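Local coordinates for protein lantibiotic dehydratase (Microbispora corallina, PDB 5EHK) that probably dehydrates serine and threonine residues of the NAI-107 precursor peptide in a tRNA-dependent manner during lantibiotic biosynthesis, at residues 410-424 against 611-625. Sequence-based numbering, arbitrary orientation.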
# COMPACT_ATOMS: atom_id res chain seq x y z
N HIS A 410 -16.69 -3.14 -3.78
CA HIS A 410 -17.76 -3.71 -2.98
C HIS A 410 -17.75 -3.17 -1.54
O HIS A 410 -18.80 -2.82 -1.00
CB HIS A 410 -17.63 -5.23 -2.99
CG HIS A 410 -18.55 -5.92 -2.04
ND1 HIS A 410 -18.10 -6.86 -1.13
CD2 HIS A 410 -19.88 -5.81 -1.86
CE1 HIS A 410 -19.13 -7.29 -0.42
NE2 HIS A 410 -20.22 -6.66 -0.83
N GLU A 411 -16.56 -3.07 -0.94
CA GLU A 411 -16.46 -2.53 0.41
C GLU A 411 -16.88 -1.07 0.40
O GLU A 411 -17.58 -0.62 1.29
CB GLU A 411 -15.03 -2.62 0.95
CG GLU A 411 -14.53 -4.00 1.34
CD GLU A 411 -13.05 -3.98 1.74
OE1 GLU A 411 -12.71 -3.24 2.70
OE2 GLU A 411 -12.22 -4.65 1.06
N ALA A 412 -16.40 -0.34 -0.59
CA ALA A 412 -16.71 1.07 -0.71
C ALA A 412 -18.23 1.24 -0.79
O ALA A 412 -18.82 2.06 -0.06
CB ALA A 412 -16.02 1.65 -1.93
N PHE A 413 -18.84 0.41 -1.65
CA PHE A 413 -20.28 0.42 -1.89
C PHE A 413 -21.03 0.20 -0.56
O PHE A 413 -21.92 0.97 -0.20
CB PHE A 413 -20.63 -0.65 -2.93
CG PHE A 413 -22.03 -0.54 -3.47
CD1 PHE A 413 -22.25 -0.04 -4.73
CD2 PHE A 413 -23.13 -0.92 -2.70
CE1 PHE A 413 -23.56 0.06 -5.23
CE2 PHE A 413 -24.43 -0.82 -3.18
CZ PHE A 413 -24.65 -0.32 -4.44
N LEU A 414 -20.67 -0.87 0.14
CA LEU A 414 -21.24 -1.14 1.47
C LEU A 414 -21.15 0.07 2.40
O LEU A 414 -22.07 0.37 3.13
CB LEU A 414 -20.54 -2.32 2.13
CG LEU A 414 -21.06 -3.66 1.63
CD1 LEU A 414 -20.28 -4.83 2.21
CD2 LEU A 414 -22.58 -3.75 1.93
N GLU A 415 -20.01 0.75 2.36
CA GLU A 415 -19.75 1.88 3.23
C GLU A 415 -20.67 3.07 2.91
O GLU A 415 -21.21 3.70 3.81
CB GLU A 415 -18.26 2.26 3.13
CG GLU A 415 -17.83 3.55 3.83
CD GLU A 415 -17.44 3.31 5.29
OE1 GLU A 415 -17.97 2.35 5.90
OE2 GLU A 415 -16.61 4.09 5.82
N ARG A 416 -20.86 3.34 1.62
CA ARG A 416 -21.66 4.50 1.22
C ARG A 416 -23.16 4.26 1.15
O ARG A 416 -23.95 5.15 1.45
CB ARG A 416 -21.18 5.04 -0.11
CG ARG A 416 -22.14 6.01 -0.72
CD ARG A 416 -21.45 6.83 -1.78
NE ARG A 416 -22.31 7.90 -2.28
CZ ARG A 416 -21.89 8.81 -3.15
NH1 ARG A 416 -20.64 8.74 -3.59
NH2 ARG A 416 -22.72 9.76 -3.59
N TYR A 417 -23.57 3.06 0.77
CA TYR A 417 -24.97 2.85 0.46
C TYR A 417 -25.64 1.85 1.35
O TYR A 417 -26.87 1.79 1.40
CB TYR A 417 -25.09 2.36 -0.96
CG TYR A 417 -24.58 3.33 -1.99
CD1 TYR A 417 -25.28 4.50 -2.28
CD2 TYR A 417 -23.43 3.06 -2.72
CE1 TYR A 417 -24.85 5.36 -3.26
CE2 TYR A 417 -23.00 3.93 -3.70
CZ TYR A 417 -23.72 5.09 -3.95
OH TYR A 417 -23.29 5.97 -4.91
N GLY A 418 -24.84 1.01 2.00
CA GLY A 418 -25.38 -0.08 2.78
C GLY A 418 -25.90 -1.21 1.91
O GLY A 418 -25.71 -1.25 0.69
N ALA A 419 -26.62 -2.13 2.55
CA ALA A 419 -27.04 -3.36 1.91
C ALA A 419 -28.54 -3.38 1.57
O ALA A 419 -29.08 -4.44 1.28
CB ALA A 419 -26.69 -4.53 2.80
N ASP A 420 -29.20 -2.23 1.61
CA ASP A 420 -30.62 -2.19 1.24
C ASP A 420 -30.93 -1.14 0.21
O ASP A 420 -31.99 -0.54 0.24
CB ASP A 420 -31.52 -1.97 2.45
CG ASP A 420 -31.37 -3.05 3.49
OD1 ASP A 420 -31.91 -4.15 3.26
OD2 ASP A 420 -30.74 -2.78 4.54
N ARG A 421 -30.01 -0.93 -0.71
CA ARG A 421 -30.17 0.15 -1.66
C ARG A 421 -29.58 -0.25 -2.99
O ARG A 421 -28.53 -0.88 -3.03
CB ARG A 421 -29.49 1.41 -1.14
CG ARG A 421 -29.49 2.55 -2.14
CD ARG A 421 -29.51 3.91 -1.48
NE ARG A 421 -29.41 4.95 -2.49
CZ ARG A 421 -28.69 6.06 -2.37
NH1 ARG A 421 -28.00 6.27 -1.25
NH2 ARG A 421 -28.67 6.95 -3.37
N ALA A 422 -30.28 0.06 -4.07
CA ALA A 422 -29.74 -0.18 -5.39
C ALA A 422 -29.44 1.17 -6.01
O ALA A 422 -30.17 2.13 -5.78
CB ALA A 422 -30.72 -0.95 -6.25
N VAL A 423 -28.37 1.26 -6.77
CA VAL A 423 -28.01 2.52 -7.37
C VAL A 423 -28.01 2.30 -8.87
O VAL A 423 -27.41 1.35 -9.34
CB VAL A 423 -26.62 2.96 -6.90
CG1 VAL A 423 -26.22 4.28 -7.53
CG2 VAL A 423 -26.58 3.08 -5.38
N PRO A 424 -28.70 3.14 -9.62
CA PRO A 424 -28.70 2.88 -11.06
C PRO A 424 -27.29 2.73 -11.56
O PRO A 424 -26.51 3.61 -11.25
CB PRO A 424 -29.32 4.15 -11.65
CG PRO A 424 -30.20 4.69 -10.54
CD PRO A 424 -29.44 4.36 -9.26
N LEU A 611 -30.81 -0.93 -15.34
CA LEU A 611 -29.99 -1.74 -14.46
C LEU A 611 -29.52 -1.01 -13.19
O LEU A 611 -29.23 0.17 -13.23
CB LEU A 611 -28.81 -2.30 -15.25
CG LEU A 611 -29.25 -3.21 -16.40
CD1 LEU A 611 -28.07 -3.83 -17.17
CD2 LEU A 611 -30.17 -4.31 -15.84
N GLY A 612 -29.46 -1.72 -12.07
CA GLY A 612 -29.00 -1.18 -10.81
C GLY A 612 -28.02 -2.11 -10.11
O GLY A 612 -27.81 -3.26 -10.52
N VAL A 613 -27.34 -1.60 -9.09
CA VAL A 613 -26.39 -2.41 -8.35
C VAL A 613 -26.72 -2.31 -6.86
O VAL A 613 -26.93 -1.21 -6.33
CB VAL A 613 -24.94 -1.95 -8.62
CG1 VAL A 613 -23.94 -2.94 -8.04
CG2 VAL A 613 -24.68 -1.77 -10.10
N GLY A 614 -26.79 -3.47 -6.20
CA GLY A 614 -27.09 -3.59 -4.78
C GLY A 614 -25.94 -4.39 -4.18
O GLY A 614 -25.03 -4.82 -4.89
N ALA A 615 -25.97 -4.60 -2.87
CA ALA A 615 -24.88 -5.31 -2.20
C ALA A 615 -25.33 -6.01 -0.92
O ALA A 615 -26.25 -5.56 -0.25
CB ALA A 615 -23.78 -4.34 -1.89
N ASN A 616 -24.72 -7.15 -0.63
CA ASN A 616 -24.80 -7.75 0.71
C ASN A 616 -23.38 -7.94 1.22
O ASN A 616 -22.43 -7.51 0.56
CB ASN A 616 -25.59 -9.07 0.72
CG ASN A 616 -24.96 -10.16 -0.16
OD1 ASN A 616 -23.74 -10.22 -0.35
ND2 ASN A 616 -25.82 -10.98 -0.74
N LEU A 617 -23.22 -8.60 2.36
CA LEU A 617 -21.90 -8.70 2.97
C LEU A 617 -20.86 -9.37 2.07
O LEU A 617 -19.67 -9.09 2.18
CB LEU A 617 -21.95 -9.38 4.33
CG LEU A 617 -22.55 -8.45 5.39
CD1 LEU A 617 -24.06 -8.61 5.47
CD2 LEU A 617 -21.91 -8.68 6.73
N GLU A 618 -21.33 -10.21 1.15
CA GLU A 618 -20.43 -11.02 0.34
C GLU A 618 -20.14 -10.51 -1.08
O GLU A 618 -19.01 -10.57 -1.54
CB GLU A 618 -20.99 -12.44 0.27
CG GLU A 618 -20.69 -13.19 -1.03
CD GLU A 618 -21.27 -14.61 -1.01
OE1 GLU A 618 -20.56 -15.53 -0.52
OE2 GLU A 618 -22.43 -14.79 -1.46
N ARG A 619 -21.16 -9.98 -1.77
CA ARG A 619 -21.04 -9.66 -3.19
C ARG A 619 -21.77 -8.37 -3.57
O ARG A 619 -22.67 -7.92 -2.86
CB ARG A 619 -21.59 -10.82 -4.04
CG ARG A 619 -22.93 -11.32 -3.51
CD ARG A 619 -23.46 -12.54 -4.22
NE ARG A 619 -24.56 -12.18 -5.10
CZ ARG A 619 -25.84 -12.37 -4.81
NH1 ARG A 619 -26.19 -12.95 -3.67
NH2 ARG A 619 -26.78 -11.99 -5.67
N LEU A 620 -21.37 -7.78 -4.69
CA LEU A 620 -22.18 -6.79 -5.37
C LEU A 620 -23.14 -7.58 -6.21
O LEU A 620 -22.89 -8.74 -6.49
CB LEU A 620 -21.31 -5.96 -6.29
CG LEU A 620 -20.44 -4.92 -5.59
CD1 LEU A 620 -19.44 -4.33 -6.59
CD2 LEU A 620 -21.36 -3.87 -5.01
N CYS A 621 -24.23 -6.97 -6.64
CA CYS A 621 -25.11 -7.67 -7.60
C CYS A 621 -25.94 -6.80 -8.49
O CYS A 621 -26.47 -5.77 -8.06
CB CYS A 621 -26.02 -8.65 -6.89
SG CYS A 621 -26.78 -7.90 -5.52
N LEU A 622 -26.04 -7.22 -9.74
CA LEU A 622 -26.78 -6.51 -10.78
C LEU A 622 -28.28 -6.78 -10.65
O LEU A 622 -28.69 -7.92 -10.45
CB LEU A 622 -26.31 -6.98 -12.14
CG LEU A 622 -26.78 -6.15 -13.30
CD1 LEU A 622 -26.30 -4.72 -13.10
CD2 LEU A 622 -26.16 -6.77 -14.49
N VAL A 623 -29.09 -5.73 -10.74
CA VAL A 623 -30.53 -5.87 -10.54
C VAL A 623 -31.28 -5.20 -11.66
O VAL A 623 -30.97 -4.06 -12.00
CB VAL A 623 -30.99 -5.27 -9.19
CG1 VAL A 623 -32.48 -5.32 -9.06
CG2 VAL A 623 -30.38 -6.04 -8.08
N HIS A 624 -32.26 -5.89 -12.25
CA HIS A 624 -33.14 -5.23 -13.21
C HIS A 624 -34.19 -4.54 -12.39
O HIS A 624 -35.07 -5.18 -11.80
CB HIS A 624 -33.76 -6.21 -14.20
CG HIS A 624 -34.68 -5.57 -15.20
ND1 HIS A 624 -36.05 -5.73 -15.16
CD2 HIS A 624 -34.42 -4.78 -16.27
CE1 HIS A 624 -36.60 -5.06 -16.16
NE2 HIS A 624 -35.63 -4.47 -16.85
N LEU A 625 -34.05 -3.22 -12.31
CA LEU A 625 -34.87 -2.38 -11.44
C LEU A 625 -36.39 -2.52 -11.66
O LEU A 625 -37.13 -2.67 -10.69
CB LEU A 625 -34.42 -0.91 -11.51
CG LEU A 625 -33.06 -0.68 -10.89
CD1 LEU A 625 -32.52 0.71 -11.15
CD2 LEU A 625 -33.15 -0.97 -9.41
O HOH W 1 -27.30 -2.67 -1.39
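The Phe413 ring lies between Leu620 CD2 on one face, a CH-pi contact 4.1 Å from the ring centroid, and Tyr417 CD2 of its own helix on the other; Val613 O meets its edge near CZ. A broad flat group fits where helix 410-417 crosses strand 611-615 almost at a right angle (87°) and small Ala615 lets the ring come close, CB lying 3.6 Å from Phe413 CD2. The His410 ring has Arg619 CA over one face and the backbone of Asn616 and Leu617 at its edge. With CG anti to the backbone N (chi1 171°), it reaches from the helix into the hairpin turn, where NE2, an N-H at the ring's far end, donates in the ring plane to Asn616 O at 2.7 Å, nearly in line with the carbonyl. Asn616 is short enough to curl back: its OD1 accepts from Glu618 N, closing an Asx turn, and from Arg619 N, extending it to an Asx motif, the donors coming from opposite faces of the amide. Gly418 first leaves helical angles, its positive phi easy for glycine, and the chain turns back toward the sheet. A water accepting from Ala615 N (2.8 Å) also bridges to Gly418 O and Arg421 O, joining loop to strand. Beta-branched Val423 and Val613 suit strands and form an antiparallel hydrogen-bonded pair, Val423 N to Val613 O (2.9 Å) and Val613 N to Val423 O (3.0 Å). Hairpin 611-615/620-624 thus has a helix packed across it, whose following strand, 423-424, adds an antiparallel edge to a mixed sheet.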